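Local coordinates for protein pectate lyase (Cellvibrio cellulosa, PDB 1GXM) that cleaves polygalacturonic acid (pectate) by anti-beta-elimination, through the catalytic module of a larger family 10 polysaccharide lyase, at residues Gly18-Ala22 and Ala224-Thr228; Tyr111-Ala115 and Ala198-Gln202; Leu211-Ser217 and Tyr278-Leu283. All blocks are in the same frame, centred on the assembly; numbering follows the deposited sequence.

Contact 1 (Gly18-Ala22 and Ala224-Thr228)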
loop_
_atom_site.group_PDB
_atom_site.type_symbol
_atom_site.label_atom_id
_atom_site.label_comp_id
_atom_site.label_asym_id
_atom_site.label_seq_id
_atom_site.Cartn_x
_atom_site.Cartn_y
_atom_site.Cartn_z
ATOM N N GLY A 18 6.540 13.700 -7.373
ATOM C CA GLY A 18 6.013 13.860 -6.028
ATOM C C GLY A 18 4.981 12.819 -5.605
ATOM O O GLY A 18 4.480 12.850 -4.500
ATOM N N ASN A 19 4.644 11.903 -6.498
ATOM C CA ASN A 19 3.642 10.904 -6.172
ATOM C C ASN A 19 4.267 9.860 -5.256
ATOM O O ASN A 19 5.262 9.245 -5.619
ATOM C CB ASN A 19 3.107 10.259 -7.438
ATOM C CG ASN A 19 2.065 9.200 -7.149
ATOM O OD1 ASN A 19 2.336 8.224 -6.460
ATOM N ND2 ASN A 19 0.870 9.382 -7.694
ATOM N N PRO A 20 3.731 9.683 -4.056
ATOM C CA PRO A 20 4.351 8.772 -3.087
ATOM C C PRO A 20 4.567 7.347 -3.589
ATOM O O PRO A 20 5.557 6.697 -3.250
ATOM C CB PRO A 20 3.371 8.795 -1.913
ATOM C CG PRO A 20 2.728 10.092 -2.008
ATOM C CD PRO A 20 2.594 10.402 -3.454
ATOM N N ALA A 21 3.610 6.833 -4.351
ATOM C CA ALA A 21 3.717 5.479 -4.881
ATOM C C ALA A 21 4.820 5.377 -5.935
ATOM O O ALA A 21 5.580 4.422 -5.963
ATOM C CB ALA A 21 2.386 5.053 -5.451
ATOM N N ALA A 22 4.905 6.371 -6.800
ATOM C CA ALA A 22 5.960 6.428 -7.787
ATOM C C ALA A 22 7.321 6.578 -7.102
ATOM O O ALA A 22 8.314 5.978 -7.529
ATOM C CB ALA A 22 5.737 7.596 -8.718
ATOM N N ALA A 224 -2.481 7.821 -3.714
ATOM C CA ALA A 224 -1.324 7.994 -4.570
ATOM C C ALA A 224 -1.454 7.072 -5.786
ATOM O O ALA A 224 -1.216 7.488 -6.918
ATOM C CB ALA A 224 -0.066 7.700 -3.801
ATOM N N PHE A 225 -1.833 5.819 -5.572
ATOM C CA PHE A 225 -2.068 4.929 -6.701
ATOM C C PHE A 225 -3.151 5.470 -7.632
ATOM O O PHE A 225 -2.980 5.484 -8.844
ATOM C CB PHE A 225 -2.461 3.522 -6.268
ATOM C CG PHE A 225 -3.023 2.747 -7.396
ATOM C CD1 PHE A 225 -2.215 2.350 -8.441
ATOM C CD2 PHE A 225 -4.381 2.544 -7.482
ATOM C CE1 PHE A 225 -2.769 1.726 -9.548
ATOM C CE2 PHE A 225 -4.927 1.941 -8.578
ATOM C CZ PHE A 225 -4.111 1.512 -9.599
ATOM N N LEU A 226 -4.272 5.892 -7.080
ATOM C CA LEU A 226 -5.340 6.429 -7.922
ATOM C C LEU A 226 -4.878 7.600 -8.739
ATOM O O LEU A 226 -5.315 7.761 -9.874
ATOM C CB LEU A 226 -6.563 6.809 -7.110
ATOM C CG LEU A 226 -7.374 5.648 -6.561
ATOM C CD1 LEU A 226 -8.478 6.247 -5.685
ATOM C CD2 LEU A 226 -7.960 4.748 -7.633
ATOM N N MET A 227 -3.982 8.399 -8.186
ATOM C CA MET A 227 -3.457 9.558 -8.854
ATOM C C MET A 227 -2.493 9.207 -9.995
ATOM O O MET A 227 -2.143 10.098 -10.762
ATOM C CB MET A 227 -2.815 10.497 -7.839
ATOM C CG MET A 227 -3.854 11.168 -6.989
ATOM S SD MET A 227 -3.213 12.077 -5.605
ATOM C CE MET A 227 -2.972 13.699 -6.295
ATOM N N THR A 228 -2.085 7.946 -10.115
ATOM C CA THR A 228 -1.297 7.511 -11.266
ATOM C C THR A 228 -2.210 7.146 -12.444
ATOM O O THR A 228 -1.725 6.960 -13.555
ATOM C CB THR A 228 -0.405 6.279 -10.974
ATOM O OG1 THR A 228 -1.231 5.111 -10.801
ATOM C CG2 THR A 228 0.466 6.435 -9.696
HETATM O O HOH W 1 0.291 11.131 -9.870
#
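Asn19 and Ala224 make the one direct hydrogen bond of this contact, ND2 of the asparagine donating to O of the alanine over 2.9 Å. The bond is nearly straight (169°), and the acceptor lies almost in the amide plane of Asn19. A water accepts from the same nitrogen, ND2, and donates to Met227 O. At the other end of the amide, Asn19 OD1 caps helix 20-28, accepting from Ala22 N at 3.2 Å, the N-H arriving from above the side-chain carbonyl plane, and weakly from Ala21 N. CG stands trans to the backbone N (chi1 180°), which carries the amide across to helix 219-226.

Apolar contacts lie beside it. The methyl of Ala224 packs against Pro20, CB to CD 3.8 Å, and against Ala21, CB to CB 4.0 Å. Thr228 rests its methyl CG2 on the polar Asn19 ND2 at 3.6 Å, the two side chains crossing at about a right angle. Thr228 OG1 donates a hydrogen bond to Phe225 O, which also accepts from Thr228 N. Phe325 of helix 318-329 touches both Asn19 and Met227.

One buried amide therefore serves as N-cap to one helix and tether to residues 224-228, and its bonds at both ends fix which way round it lies.

Contact 2 (Tyr111-Ala115 and Ala198-Gln202). With GOL (glycerol), chain C.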
loop_
_atom_site.group_PDB
_atom_site.type_symbol
_atom_site.label_atom_id
_atom_site.label_comp_id
_atom_site.label_asym_id
_atom_site.label_seq_id
_atom_site.Cartn_x
_atom_site.Cartn_y
_atom_site.Cartn_z
ATOM N N TYR A 111 -8.287 -11.448 -7.011
ATOM C CA TYR A 111 -9.634 -11.934 -7.056
ATOM C C TYR A 111 -10.378 -11.368 -8.260
ATOM O O TYR A 111 -9.967 -10.378 -8.827
ATOM C CB TYR A 111 -10.388 -11.531 -5.808
ATOM C CG TYR A 111 -9.971 -12.162 -4.510
ATOM C CD1 TYR A 111 -8.946 -11.634 -3.742
ATOM C CD2 TYR A 111 -10.690 -13.216 -3.985
ATOM C CE1 TYR A 111 -8.632 -12.160 -2.507
ATOM C CE2 TYR A 111 -10.371 -13.750 -2.764
ATOM C CZ TYR A 111 -9.350 -13.199 -2.018
ATOM O OH TYR A 111 -9.068 -13.730 -0.799
ATOM N N SER A 112 -11.533 -11.947 -8.563
ATOM C CA SER A 112 -12.369 -11.488 -9.670
ATOM C C SER A 112 -12.768 -10.028 -9.507
ATOM O O SER A 112 -12.979 -9.329 -10.491
ATOM C CB SER A 112 -13.628 -12.338 -9.778
ATOM O OG SER A 112 -14.421 -12.218 -8.644
ATOM N N THR A 113 -12.835 -9.575 -8.264
ATOM C CA THR A 113 -13.210 -8.204 -7.947
ATOM C C THR A 113 -12.080 -7.196 -8.107
ATOM O O THR A 113 -12.293 -6.008 -8.003
ATOM C CB THR A 113 -13.645 -8.114 -6.511
ATOM O OG1 THR A 113 -12.558 -8.547 -5.689
ATOM C CG2 THR A 113 -14.822 -9.031 -6.203
ATOM N N GLY A 114 -10.868 -7.681 -8.271
ATOM C CA GLY A 114 -9.688 -6.840 -8.326
ATOM C C GLY A 114 -8.883 -6.801 -7.039
ATOM O O GLY A 114 -7.769 -6.317 -7.051
ATOM N N ALA A 115 -9.435 -7.292 -5.945
ATOM C CA ALA A 115 -8.736 -7.306 -4.671
ATOM C C ALA A 115 -7.440 -8.090 -4.787
ATOM O O ALA A 115 -7.387 -9.129 -5.444
ATOM C CB ALA A 115 -9.593 -7.942 -3.640
ATOM N N ALA A 198 -12.531 -9.153 0.225
ATOM C CA ALA A 198 -12.189 -9.322 -1.162
ATOM C C ALA A 198 -13.416 -9.412 -2.034
ATOM O O ALA A 198 -13.389 -8.974 -3.177
ATOM C CB ALA A 198 -11.341 -10.557 -1.332
ATOM N N LEU A 199 -14.485 -9.997 -1.500
ATOM C CA LEU A 199 -15.721 -10.166 -2.253
ATOM C C LEU A 199 -16.817 -9.212 -1.881
ATOM O O LEU A 199 -17.669 -8.895 -2.708
ATOM C CB LEU A 199 -16.238 -11.593 -2.124
ATOM C CG LEU A 199 -15.251 -12.663 -2.587
ATOM C CD1 LEU A 199 -15.956 -14.022 -2.583
ATOM C CD2 LEU A 199 -14.696 -12.379 -3.946
ATOM N N ASP A 200 -16.840 -8.785 -0.626
ATOM C CA ASP A 200 -17.947 -7.977 -0.121
ATOM C C ASP A 200 -17.621 -6.491 0.000
ATOM O O ASP A 200 -18.507 -5.700 0.247
ATOM C CB ASP A 200 -18.527 -8.546 1.182
ATOM C CG ASP A 200 -17.616 -8.423 2.396
ATOM O OD1 ASP A 200 -16.658 -7.613 2.414
ATOM O OD2 ASP A 200 -17.849 -9.116 3.407
ATOM N N TYR A 201 -16.349 -6.141 -0.214
ATOM C CA TYR A 201 -15.848 -4.748 -0.189
ATOM C C TYR A 201 -15.910 -4.074 1.183
ATOM O O TYR A 201 -15.563 -2.902 1.310
ATOM C CB TYR A 201 -16.600 -3.866 -1.196
ATOM C CG TYR A 201 -16.548 -4.364 -2.604
ATOM C CD1 TYR A 201 -15.492 -4.030 -3.434
ATOM C CD2 TYR A 201 -17.570 -5.141 -3.124
ATOM C CE1 TYR A 201 -15.442 -4.477 -4.731
ATOM C CE2 TYR A 201 -17.520 -5.602 -4.427
ATOM C CZ TYR A 201 -16.459 -5.265 -5.216
ATOM O OH TYR A 201 -16.412 -5.705 -6.508
ATOM N N GLN A 202 -16.370 -4.778 2.204
ATOM C CA GLN A 202 -16.607 -4.185 3.512
ATOM C C GLN A 202 -15.301 -4.040 4.275
ATOM O O GLN A 202 -14.440 -4.877 4.165
ATOM C CB GLN A 202 -17.490 -5.102 4.368
ATOM C CG GLN A 202 -18.900 -5.442 3.938
ATOM C CD GLN A 202 -19.532 -6.526 4.879
ATOM O OE1 GLN A 202 -18.920 -6.930 5.874
ATOM N NE2 GLN A 202 -20.713 -6.994 4.538
HETATM C C1 GOL C . -13.248 -13.667 1.638
HETATM O O1 GOL C . -13.419 -13.710 3.027
HETATM C C2 GOL C . -11.758 -13.689 1.428
HETATM O O2 GOL C . -11.481 -14.010 0.095
HETATM C C3 GOL C . -11.090 -12.372 1.796
HETATM O O3 GOL C . -11.933 -11.266 2.069
HETATM O O HOH W 2 -14.504 -4.561 -7.941
#
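Tyr111 and Ala198 meet where two loops approach, their CA atoms nearest at Ala115 and Ala198 and again at Thr113 and Leu199. Residues Tyr111 to Gly114 form a type I beta turn, closed by Gly114 N to Tyr111 O, and Tyr111 N also bonds to Ala115 O. The 198-202 backbone is shaped in part by an Asx turn at Asp200.

The methyl of Ala198 sits over the centre of the Tyr111 ring in a CH-pi contact, CB 3.3 Å from the centroid and 12° off the normal. Ala115 CB closes on Ala198 CB at 3.9 Å. With OG1 set between its backbone N and carbonyl carbon (chi1 59°), Thr113 donates from OG1 to Ala198 O over 2.7 Å; Thr113 CG2 meets Leu199 CD2 at 4.0 Å. Tyr201 comes from the opposite direction, its OH 3.7 Å from Thr113 CB, and a water in the plane of the Tyr201 ring links that OH to Thr113 O. Tyr177 of helix 161-181 lies against Thr113, Ala115 and Tyr201.

A glycerol, probably from the crystallisation liquor, donates through O2 to Tyr111 OH (2.6 Å), which is also hydrogen-bonded to Asp128 O. Ala198 is thus held both by its carbonyl, through Thr113 OG1, and by its methyl on the Tyr111 face, while its N-H is given to glycerol O3 (2.9 Å).

Contact 3 (Leu211-Ser217 and Tyr278-Leu283)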
loop_
_atom_site.group_PDB
_atom_site.type_symbol
_atom_site.label_atom_id
_atom_site.label_comp_id
_atom_site.label_asym_id
_atom_site.label_seq_id
_atom_site.Cartn_x
_atom_site.Cartn_y
_atom_site.Cartn_z
ATOM N N LEU A 211 -8.771 -2.856 13.850
ATOM C CA LEU A 211 -10.207 -2.990 13.749
ATOM C C LEU A 211 -10.723 -2.339 12.486
ATOM O O LEU A 211 -10.040 -1.601 11.808
ATOM C CB LEU A 211 -10.848 -2.378 14.981
ATOM C CG LEU A 211 -10.368 -2.887 16.330
ATOM C CD1 LEU A 211 -11.213 -2.281 17.419
ATOM C CD2 LEU A 211 -10.486 -4.390 16.415
ATOM N N GLU A 212 -11.987 -2.578 12.220
ATOM C CA GLU A 212 -12.676 -1.928 11.122
ATOM C C GLU A 212 -12.676 -0.433 11.369
ATOM O O GLU A 212 -13.017 0.027 12.443
ATOM C CB GLU A 212 -14.124 -2.414 11.004
ATOM C CG GLU A 212 -14.291 -3.940 10.996
ATOM C CD GLU A 212 -14.506 -4.541 12.389
ATOM O OE1 GLU A 212 -13.909 -4.081 13.400
ATOM O OE2 GLU A 212 -15.294 -5.506 12.511
ATOM N N SER A 213 -12.314 0.304 10.336
ATOM C CA SER A 213 -11.950 1.688 10.494
ATOM C C SER A 213 -11.619 2.300 9.171
ATOM O O SER A 213 -11.430 1.597 8.185
ATOM C CB SER A 213 -10.727 1.793 11.380
ATOM O OG SER A 213 -9.688 0.986 10.878
ATOM N N LEU A 214 -11.556 3.623 9.143
ATOM C CA LEU A 214 -10.799 4.300 8.089
ATOM C C LEU A 214 -9.352 4.378 8.507
ATOM O O LEU A 214 -9.023 4.721 9.647
ATOM C CB LEU A 214 -11.334 5.699 7.856
ATOM C CG LEU A 214 -12.802 5.732 7.452
ATOM C CD1 LEU A 214 -13.252 7.168 7.342
ATOM C CD2 LEU A 214 -13.026 5.021 6.159
ATOM N N SER A 215 -8.482 4.055 7.570
ATOM C CA SER A 215 -7.053 4.011 7.830
ATOM C C SER A 215 -6.396 5.316 7.452
ATOM O O SER A 215 -6.298 5.667 6.283
ATOM C CB SER A 215 -6.384 2.905 7.031
ATOM O OG SER A 215 -4.981 2.884 7.276
ATOM N N GLY A 216 -5.901 6.026 8.451
ATOM C CA GLY A 216 -5.137 7.223 8.200
ATOM C C GLY A 216 -3.812 6.918 7.541
ATOM O O GLY A 216 -3.307 7.721 6.777
ATOM N N SER A 217 -3.235 5.764 7.849
ATOM C CA SER A 217 -1.921 5.392 7.340
ATOM C C SER A 217 -1.966 4.858 5.923
ATOM O O SER A 217 -1.165 5.239 5.099
ATOM C CB SER A 217 -1.298 4.345 8.253
ATOM O OG SER A 217 -2.231 3.320 8.519
ATOM N N TYR A 278 -4.812 10.137 12.981
ATOM C CA TYR A 278 -4.897 8.857 13.633
ATOM C C TYR A 278 -4.678 7.723 12.647
ATOM O O TYR A 278 -4.981 7.831 11.458
ATOM C CB TYR A 278 -6.247 8.680 14.302
ATOM C CG TYR A 278 -6.451 9.605 15.473
ATOM C CD1 TYR A 278 -6.967 10.878 15.303
ATOM C CD2 TYR A 278 -6.116 9.208 16.751
ATOM C CE1 TYR A 278 -7.145 11.718 16.387
ATOM C CE2 TYR A 278 -6.278 10.047 17.835
ATOM C CZ TYR A 278 -6.802 11.289 17.646
ATOM O OH TYR A 278 -6.962 12.107 18.739
ATOM N N ARG A 279 -4.173 6.614 13.152
ATOM C CA ARG A 279 -4.080 5.419 12.341
ATOM C C ARG A 279 -5.450 4.815 12.035
ATOM O O ARG A 279 -5.647 4.261 10.946
ATOM C CB ARG A 279 -3.201 4.404 13.033
ATOM C CG ARG A 279 -2.840 3.216 12.195
ATOM C CD ARG A 279 -1.609 2.593 12.679
ATOM N NE ARG A 279 -1.150 1.505 11.844
ATOM C CZ ARG A 279 0.013 0.934 11.997
ATOM N NH1 ARG A 279 0.810 1.337 12.956
ATOM N NH2 ARG A 279 0.375 -0.052 11.202
ATOM N N PHE A 280 -6.358 4.924 12.993
ATOM C CA PHE A 280 -7.694 4.349 12.892
ATOM C C PHE A 280 -8.733 5.392 13.219
ATOM O O PHE A 280 -8.662 6.024 14.265
ATOM C CB PHE A 280 -7.853 3.202 13.876
ATOM C CG PHE A 280 -6.807 2.138 13.744
ATOM C CD1 PHE A 280 -6.903 1.165 12.764
ATOM C CD2 PHE A 280 -5.727 2.114 14.600
ATOM C CE1 PHE A 280 -5.926 0.219 12.638
ATOM C CE2 PHE A 280 -4.754 1.167 14.476
ATOM C CZ PHE A 280 -4.864 0.196 13.504
ATOM N N TYR A 281 -9.711 5.532 12.340
ATOM C CA TYR A 281 -10.866 6.373 12.580
ATOM C C TYR A 281 -12.126 5.541 12.531
ATOM O O TYR A 281 -12.280 4.658 11.696
ATOM C CB TYR A 281 -11.016 7.425 11.498
ATOM C CG TYR A 281 -9.963 8.474 11.525
ATOM C CD1 TYR A 281 -8.755 8.278 10.903
ATOM C CD2 TYR A 281 -10.173 9.661 12.202
ATOM C CE1 TYR A 281 -7.791 9.251 10.909
ATOM C CE2 TYR A 281 -9.212 10.633 12.235
ATOM C CZ TYR A 281 -8.019 10.440 11.581
ATOM O OH TYR A 281 -7.026 11.398 11.590
ATOM N N ASP A 282 -13.065 5.866 13.395
ATOM C CA ASP A 282 -14.342 5.185 13.370
ATOM C C ASP A 282 -15.043 5.436 12.036
ATOM O O ASP A 282 -15.129 6.578 11.575
ATOM C CB ASP A 282 -15.201 5.652 14.531
ATOM C CG ASP A 282 -16.510 4.945 14.593
ATOM O OD1 ASP A 282 -17.484 5.390 13.930
ATOM O OD2 ASP A 282 -16.632 3.923 15.253
ATOM N N LEU A 283 -15.580 4.376 11.442
ATOM C CA LEU A 283 -16.176 4.439 10.123
ATOM C C LEU A 283 -17.278 5.475 10.033
ATOM O O LEU A 283 -17.422 6.118 9.023
ATOM C CB LEU A 283 -16.724 3.071 9.745
ATOM C CG LEU A 283 -15.651 2.057 9.394
ATOM C CD1 LEU A 283 -16.265 0.692 9.329
ATOM C CD2 LEU A 283 -14.966 2.358 8.068
HETATM O O HOH W 3 -15.059 1.901 12.898
HETATM O O HOH W 4 -5.202 1.732 9.738
HETATM O O HOH W 5 -1.544 0.759 8.786
#
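Phe280 meets Ser213 at its ring edge: chi1 of 54° sets Ser213 OG between its backbone N and carbonyl carbon, where it donates to Leu211 O and lies in the ring plane, 3.4 Å from Phe280 CD1. In 278-283, chi1 of -55° for Phe280 places CG trans to the carbonyl carbon and brings the ring to that hydroxyl; Arg279 CG lies 3.6 Å over one face of the Phe280 ring, offset toward the rim.

The backbones pair antiparallel. Leu214 and Tyr281 form a hydrogen-bonded pair, Leu214 N to Tyr281 O at 2.8 Å and Tyr281 N to Leu214 O at 2.9 Å; Ser215 and Phe280 are the non-hydrogen-bonded pair. A bond of 3.1 Å from Gly216 N to Arg279 O extends the pairing past the strands. On the Leu214 face, Leu214 CD2 packs on Leu283 CD2 at 3.8 Å. Waters bridge Ser215 OG to Arg279 O and Ser217 OG to Arg279 NE.

Strand 214-215 is followed after three residues by helix 219-226, with Ser215 O accepting from Ser219 OG and Ser215 OG bonding Glu218 N. Beside it, Tyr318 of helix 318-329 touches Ser217 and Arg279, whose guanidinium bonds Ser313 O and forms a cation-pi pair with Tyr312.

How the contacts relate
The three contacts lie well apart within the catalytic module, their centres 20 to 22 Å from one another, and none touches another: nearest atoms are about 9 Å apart for contacts 1 and 2 and for 1 and 3, and about 7 Å for 2 and 3. Along the chain, contact 2 falls wholly between the two segments of contact 1 and is complete before contact 3 opens; contacts 1 and 3 interleave. Strand 214-215 precedes helix 219-226, so one run of chain serves contact 3 and then contact 1. Helix 318-329 borders both of these, and helix 161-181 borders contacts 1 and 2. Contact 1 ties the first helix to helix 219-226, contact 2 joins two loops, and contact 3 pairs two short strands.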